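Local structure of PatF (Prochloron didemni, 4BG2) at residues 145-150 and 169-174; 116-121 and 137-142. The protein probably belongs to the prenyltransferase-like proteins of the patellamide (cyanobactin) pathway, though its own catalytic activity is uncertain. All coordinates share one frame; numbering follows the deposited sequence.

Contact 1: residues 145-150 and 169-174; sequences DTEELA and LLRDTM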
loop_
_atom_site.group_PDB
_atom_site.type_symbol
_atom_site.label_atom_id
_atom_site.label_comp_id
_atom_site.label_asym_id
_atom_site.label_seq_id
_atom_site.Cartn_x
_atom_site.Cartn_y
_atom_site.Cartn_z
ATOM N N ASP A 145 8.416 -20.336 1.760
ATOM C CA ASP A 145 9.781 -19.832 1.693
ATOM C C ASP A 145 9.870 -19.044 0.391
ATOM O O ASP A 145 9.774 -19.621 -0.694
ATOM C CB ASP A 145 10.806 -20.974 1.719
ATOM C CG ASP A 145 12.229 -20.505 1.411
ATOM O OD1 ASP A 145 12.543 -19.312 1.623
ATOM O OD2 ASP A 145 13.045 -21.341 0.962
ATOM N N THR A 146 10.034 -17.726 0.510
ATOM C CA THR A 146 9.879 -16.837 -0.624
ATOM C C THR A 146 11.131 -16.017 -0.900
ATOM O O THR A 146 11.061 -14.941 -1.500
ATOM C CB THR A 146 8.650 -15.937 -0.431
ATOM O OG1 THR A 146 8.744 -15.238 0.818
ATOM C CG2 THR A 146 7.393 -16.798 -0.428
ATOM N N GLU A 147 12.281 -16.574 -0.520
ATOM C CA GLU A 147 13.582 -15.989 -0.839
ATOM C C GLU A 147 13.790 -15.653 -2.316
ATOM O O GLU A 147 14.342 -14.588 -2.609
ATOM C CB GLU A 147 14.732 -16.881 -0.370
ATOM C CG GLU A 147 15.171 -16.557 1.041
ATOM C CD GLU A 147 16.553 -17.062 1.373
ATOM O OE1 GLU A 147 17.481 -16.782 0.598
ATOM O OE2 GLU A 147 16.719 -17.720 2.419
ATOM N N GLU A 148 13.353 -16.521 -3.237
ATOM C CA GLU A 148 13.556 -16.238 -4.670
ATOM C C GLU A 148 12.785 -14.999 -5.166
ATOM O O GLU A 148 13.279 -14.235 -6.003
ATOM C CB GLU A 148 13.287 -17.470 -5.550
ATOM C CG GLU A 148 11.832 -17.808 -5.875
ATOM C CD GLU A 148 11.144 -18.645 -4.805
ATOM O OE1 GLU A 148 11.230 -18.278 -3.601
ATOM O OE2 GLU A 148 10.507 -19.662 -5.171
ATOM N N LEU A 149 11.586 -14.775 -4.629
ATOM C CA LEU A 149 10.817 -13.570 -4.956
ATOM C C LEU A 149 11.543 -12.342 -4.437
ATOM O O LEU A 149 11.689 -11.349 -5.145
ATOM C CB LEU A 149 9.416 -13.622 -4.332
ATOM C CG LEU A 149 8.519 -14.801 -4.696
ATOM C CD1 LEU A 149 7.127 -14.639 -4.120
ATOM C CD2 LEU A 149 8.457 -14.946 -6.204
ATOM N N ALA A 150 11.973 -12.410 -3.177
ATOM C CA ALA A 150 12.628 -11.297 -2.503
ATOM C C ALA A 150 13.956 -10.976 -3.155
ATOM O O ALA A 150 14.320 -9.805 -3.233
ATOM C CB ALA A 150 12.837 -11.615 -1.025
ATOM N N LEU A 169 15.330 -8.707 4.757
ATOM C CA LEU A 169 14.641 -8.527 3.467
ATOM C C LEU A 169 14.468 -9.860 2.732
ATOM O O LEU A 169 13.417 -10.127 2.164
ATOM C CB LEU A 169 15.403 -7.529 2.582
ATOM C CG LEU A 169 15.560 -6.146 3.185
ATOM C CD1 LEU A 169 16.342 -5.219 2.280
ATOM C CD2 LEU A 169 14.204 -5.538 3.523
ATOM N N LEU A 170 15.501 -10.696 2.737
ATOM C CA LEU A 170 15.433 -11.969 2.008
ATOM C C LEU A 170 14.442 -12.949 2.655
ATOM O O LEU A 170 13.799 -13.726 1.950
ATOM C CB LEU A 170 16.817 -12.623 1.915
ATOM C CG LEU A 170 17.825 -12.077 0.896
ATOM C CD1 LEU A 170 19.146 -12.830 1.007
ATOM C CD2 LEU A 170 17.272 -12.179 -0.520
ATOM N N ARG A 171 14.310 -12.903 3.984
ATOM C CA ARG A 171 13.515 -13.886 4.721
ATOM C C ARG A 171 12.096 -13.428 5.090
ATOM O O ARG A 171 11.180 -14.236 5.045
ATOM C CB ARG A 171 14.233 -14.306 6.007
ATOM C CG ARG A 171 15.584 -15.001 5.825
ATOM C CD ARG A 171 15.519 -16.271 4.988
ATOM N NE ARG A 171 14.419 -17.160 5.387
ATOM C CZ ARG A 171 14.056 -18.265 4.726
ATOM N NH1 ARG A 171 14.702 -18.648 3.631
ATOM N NH2 ARG A 171 13.040 -18.995 5.165
ATOM N N ASP A 172 11.896 -12.155 5.444
ATOM C CA ASP A 172 10.593 -11.694 5.969
ATOM C C ASP A 172 9.759 -10.801 5.031
ATOM O O ASP A 172 8.671 -10.351 5.413
ATOM C CB ASP A 172 10.803 -10.989 7.309
ATOM C CG ASP A 172 11.229 -11.960 8.429
ATOM O OD1 ASP A 172 11.182 -13.208 8.234
ATOM O OD2 ASP A 172 11.606 -11.467 9.512
ATOM N N THR A 173 10.250 -10.557 3.812
ATOM C CA THR A 173 9.507 -9.743 2.833
ATOM C C THR A 173 8.200 -10.442 2.537
ATOM O O THR A 173 8.170 -11.577 2.080
ATOM C CB THR A 173 10.331 -9.477 1.551
ATOM O OG1 THR A 173 11.379 -8.572 1.867
ATOM C CG2 THR A 173 9.495 -8.847 0.440
HETATM N N MSE A 174 7.106 -9.756 2.834
HETATM C CA MSE A 174 5.771 -10.286 2.579
HETATM C C MSE A 174 5.015 -9.460 1.553
HETATM O O MSE A 174 4.027 -9.912 1.023
HETATM C CB MSE A 174 5.001 -10.284 3.893
HETATM C CG MSE A 174 4.142 -11.521 4.083
HETATM SE SE MSE A 174 3.336 -11.352 5.900
HETATM C CE MSE A 174 1.969 -10.023 5.392
HETATM O O HOH W 1 11.152 -16.521 3.006
HETATM O O HOH W 2 10.736 -13.690 1.671
#

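Contact 2: residues 116-121 and 137-142; sequences IINNTI and YIHIKP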
loop_
_atom_site.group_PDB
_atom_site.type_symbol
_atom_site.label_atom_id
_atom_site.label_comp_id
_atom_site.label_asym_id
_atom_site.label_seq_id
_atom_site.Cartn_x
_atom_site.Cartn_y
_atom_site.Cartn_z
ATOM N N ILE A 116 2.542 -16.520 -4.539
ATOM C CA ILE A 116 2.006 -15.174 -4.620
ATOM C C ILE A 116 0.481 -15.256 -4.525
ATOM O O ILE A 116 -0.155 -16.049 -5.230
ATOM C CB ILE A 116 2.447 -14.469 -5.933
ATOM C CG1 ILE A 116 3.963 -14.329 -5.957
ATOM C CG2 ILE A 116 1.824 -13.089 -6.051
ATOM C CD1 ILE A 116 4.548 -13.839 -7.265
ATOM N N ILE A 117 -0.096 -14.441 -3.643
ATOM C CA ILE A 117 -1.541 -14.372 -3.470
ATOM C C ILE A 117 -2.158 -13.573 -4.602
ATOM O O ILE A 117 -3.070 -14.035 -5.276
ATOM C CB ILE A 117 -1.941 -13.710 -2.122
ATOM C CG1 ILE A 117 -1.435 -14.543 -0.943
ATOM C CG2 ILE A 117 -3.450 -13.574 -2.029
ATOM C CD1 ILE A 117 -1.562 -13.852 0.404
ATOM N N ASN A 118 -1.653 -12.372 -4.806
ATOM C CA ASN A 118 -2.191 -11.471 -5.814
ATOM C C ASN A 118 -1.280 -10.292 -5.974
ATOM O O ASN A 118 -0.280 -10.155 -5.259
ATOM C CB ASN A 118 -3.599 -10.989 -5.440
ATOM C CG ASN A 118 -3.632 -10.097 -4.191
ATOM O OD1 ASN A 118 -2.746 -9.284 -3.942
ATOM N ND2 ASN A 118 -4.705 -10.204 -3.446
ATOM N N ASN A 119 -1.640 -9.441 -6.912
ATOM C CA ASN A 119 -1.180 -8.060 -6.918
ATOM C C ASN A 119 -2.388 -7.138 -6.767
ATOM O O ASN A 119 -3.500 -7.535 -7.054
ATOM C CB ASN A 119 -0.392 -7.743 -8.170
ATOM C CG ASN A 119 -1.239 -7.810 -9.428
ATOM O OD1 ASN A 119 -1.398 -8.879 -10.036
ATOM N ND2 ASN A 119 -1.795 -6.677 -9.815
ATOM N N THR A 120 -2.152 -5.931 -6.275
ATOM C CA THR A 120 -3.174 -4.917 -6.187
ATOM C C THR A 120 -3.132 -4.066 -7.457
ATOM O O THR A 120 -2.231 -4.197 -8.287
ATOM C CB THR A 120 -2.900 -3.933 -5.019
ATOM O OG1 THR A 120 -1.666 -3.286 -5.251
ATOM C CG2 THR A 120 -2.803 -4.636 -3.694
ATOM N N ILE A 121 -4.084 -3.158 -7.591
ATOM C CA ILE A 121 -3.853 -2.024 -8.448
ATOM C C ILE A 121 -4.191 -0.778 -7.658
ATOM O O ILE A 121 -5.112 -0.754 -6.858
ATOM C CB ILE A 121 -4.661 -2.052 -9.772
ATOM C CG1 ILE A 121 -6.134 -2.272 -9.535
ATOM C CG2 ILE A 121 -4.128 -3.141 -10.704
ATOM C CD1 ILE A 121 -6.991 -1.912 -10.715
ATOM N N TYR A 137 1.174 -3.459 -5.582
ATOM C CA TYR A 137 1.762 -4.263 -4.545
ATOM C C TYR A 137 1.593 -5.727 -4.904
ATOM O O TYR A 137 0.520 -6.130 -5.331
ATOM C CB TYR A 137 1.075 -3.979 -3.198
ATOM C CG TYR A 137 1.428 -2.644 -2.598
ATOM C CD1 TYR A 137 2.688 -2.434 -2.050
ATOM C CD2 TYR A 137 0.499 -1.600 -2.543
ATOM C CE1 TYR A 137 3.027 -1.224 -1.469
ATOM C CE2 TYR A 137 0.842 -0.379 -1.966
ATOM C CZ TYR A 137 2.111 -0.210 -1.432
ATOM O OH TYR A 137 2.479 0.974 -0.856
ATOM N N ILE A 138 2.643 -6.509 -4.677
ATOM C CA ILE A 138 2.568 -7.947 -4.753
ATOM C C ILE A 138 2.447 -8.472 -3.319
ATOM O O ILE A 138 3.313 -8.214 -2.485
ATOM C CB ILE A 138 3.852 -8.542 -5.375
ATOM C CG1 ILE A 138 4.210 -7.851 -6.684
ATOM C CG2 ILE A 138 3.750 -10.058 -5.540
ATOM C CD1 ILE A 138 3.256 -8.092 -7.801
ATOM N N HIS A 139 1.401 -9.237 -3.044
ATOM C CA HIS A 139 1.224 -9.869 -1.740
ATOM C C HIS A 139 1.639 -11.332 -1.787
ATOM O O HIS A 139 1.091 -12.111 -2.548
ATOM C CB HIS A 139 -0.214 -9.751 -1.286
ATOM C CG HIS A 139 -0.599 -8.357 -0.955
ATOM N ND1 HIS A 139 -0.150 -7.716 0.177
ATOM C CD2 HIS A 139 -1.383 -7.466 -1.605
ATOM C CE1 HIS A 139 -0.649 -6.493 0.215
ATOM N NE2 HIS A 139 -1.387 -6.311 -0.864
ATOM N N ILE A 140 2.620 -11.669 -0.956
ATOM C CA ILE A 140 3.262 -12.964 -0.960
ATOM C C ILE A 140 2.605 -13.831 0.100
ATOM O O ILE A 140 2.159 -13.310 1.117
ATOM C CB ILE A 140 4.766 -12.786 -0.656
ATOM C CG1 ILE A 140 5.409 -11.891 -1.721
ATOM C CG2 ILE A 140 5.484 -14.117 -0.594
ATOM C CD1 ILE A 140 6.725 -11.287 -1.288
ATOM N N LYS A 141 2.535 -15.144 -0.142
ATOM C CA LYS A 141 1.944 -16.069 0.827
ATOM C C LYS A 141 2.847 -16.111 2.047
ATOM O O LYS A 141 4.046 -16.338 1.905
ATOM C CB LYS A 141 1.770 -17.464 0.226
ATOM C CG LYS A 141 0.717 -17.520 -0.866
ATOM C CD LYS A 141 0.434 -18.943 -1.307
ATOM C CE LYS A 141 -0.586 -18.970 -2.427
ATOM N NZ LYS A 141 -0.641 -20.308 -3.083
ATOM N N PRO A 142 2.289 -15.864 3.245
ATOM C CA PRO A 142 3.116 -15.826 4.466
ATOM C C PRO A 142 3.843 -17.105 4.822
ATOM O O PRO A 142 4.919 -17.028 5.411
ATOM C CB PRO A 142 2.103 -15.496 5.556
ATOM C CG PRO A 142 1.090 -14.677 4.852
ATOM C CD PRO A 142 0.946 -15.338 3.508
#

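Contact 1: residues 145-150 and 169-174
Glu147 and Arg171 meet through their charged ends. NH1 of Arg171 donates to Glu147 OE2 at a short 2.5 Å, with an N-H...O angle of 159°. OE2 lies in the guanidinium plane, at its edge, and offers its anti lone pair. The carboxylate and guanidinium planes stand nearly perpendicular. Arg171 CB points away from 145-150, but the chain bends back. Its second torsion, chi2 -58°, sets Arg171 CD 3.2 Å from Glu147 OE2. Asp145 OD1 joins at 3.0 Å from the same Arg171 NH1, so one nitrogen serves two carboxylates in a salt-bridge network. The other oxygen of Glu147, OE1, pairs with Arg151. An alanine in place of Arg171 would probably leave Asp145 OD1 and Glu147 OE2, which now share NH1, close together without that charge.

The contact joins the start of helix 147-157 to the last turn of helix 163-172, close to strand 173-181; both helices lie on the outside of an antiparallel barrel. Leu170 meets Glu147 further back. Leu170 O lies 3.3 Å from Glu147 CG and also receives a CA-H...O contact from Glu147. Leu170 CD2 is a looser neighbour of Ala150 CB, at 4.5 Å. Ala150 CB points into the interface, 3.6 Å from Leu169 O.

Two waters link the backbones. Water 1 accepts from Thr146 N, reaches Arg171 O and lies over one face of the Arg171 guanidinium. Water 2 sits 2.7 Å from Thr146 OG1, which also bonds Lys204, and it reaches Leu170 O on the other helix.

Contact 2: residues 116-121 and 137-142
His139 faces both Ile117 and Asn118, which makes a classic beta bulge in the antiparallel hairpin of strands 116-124 and 133-140. The hairpin is part of the closed antiparallel barrel. Ile117 N donates to His139 O at 2.8 Å, and His139 N donates to Asn118 O. The extra residue shifts the register by one between the Ile116-Ile140 pair and the Asn118-His139 pair.

The His139 side chain can be followed from CB to the tip of the ring. His139 CB lies 3.7 Å from Asn118 OD1. CG, anti to the carbonyl carbon (chi1 -69°), stays beside the same oxygen. His139 CD2 comes closest, 3.3 Å from Asn118 OD1, which lies in the ring plane at its edge. The two side chains run side by side, the amide turned 82° from the ring. Asn118 OD1 is buried and has no hydrogen-bond partner in the model; across the pair it meets the CD2 edge. At the tip, His139 NE2 meets the methyl CG2 of Thr120 at 3.6 Å, also at the ring edge.

On the side holding Ile116 and Ile138, Ile116 CG2 lies 3.6 Å from Ile138 CG2. From the bulge itself, Ile117 CG1 rests on Lys141 CG, whose NZ goes on to Arg114 O. At the other end Thr120 N donates to Tyr137 O. Thr120 OG1, which also bonds Glu67, takes the N-H of Tyr137 at 2.9 Å.

Contact 2 closes before contact 1 opens, so the two follow in series along the chain, with centres about 12 Å apart. Strand 133-140 leads into helix 147-157, and the helix pair then returns the chain to the barrel as strand 173-181. Strands 133-140 and 173-181 are neighbours in the sheet, where Met174 O and Ile140 N, 3.0 Å apart, probably form a hydrogen bond. Thr146 CG2 packs on Ile140 CG2, and Leu149 CD1 on Ile116 CG1. These touches seat the helix on the outside of the barrel wall. An antiparallel barrel with helices around it is consistent with the ABBA (PT-barrel) prenyltransferase fold.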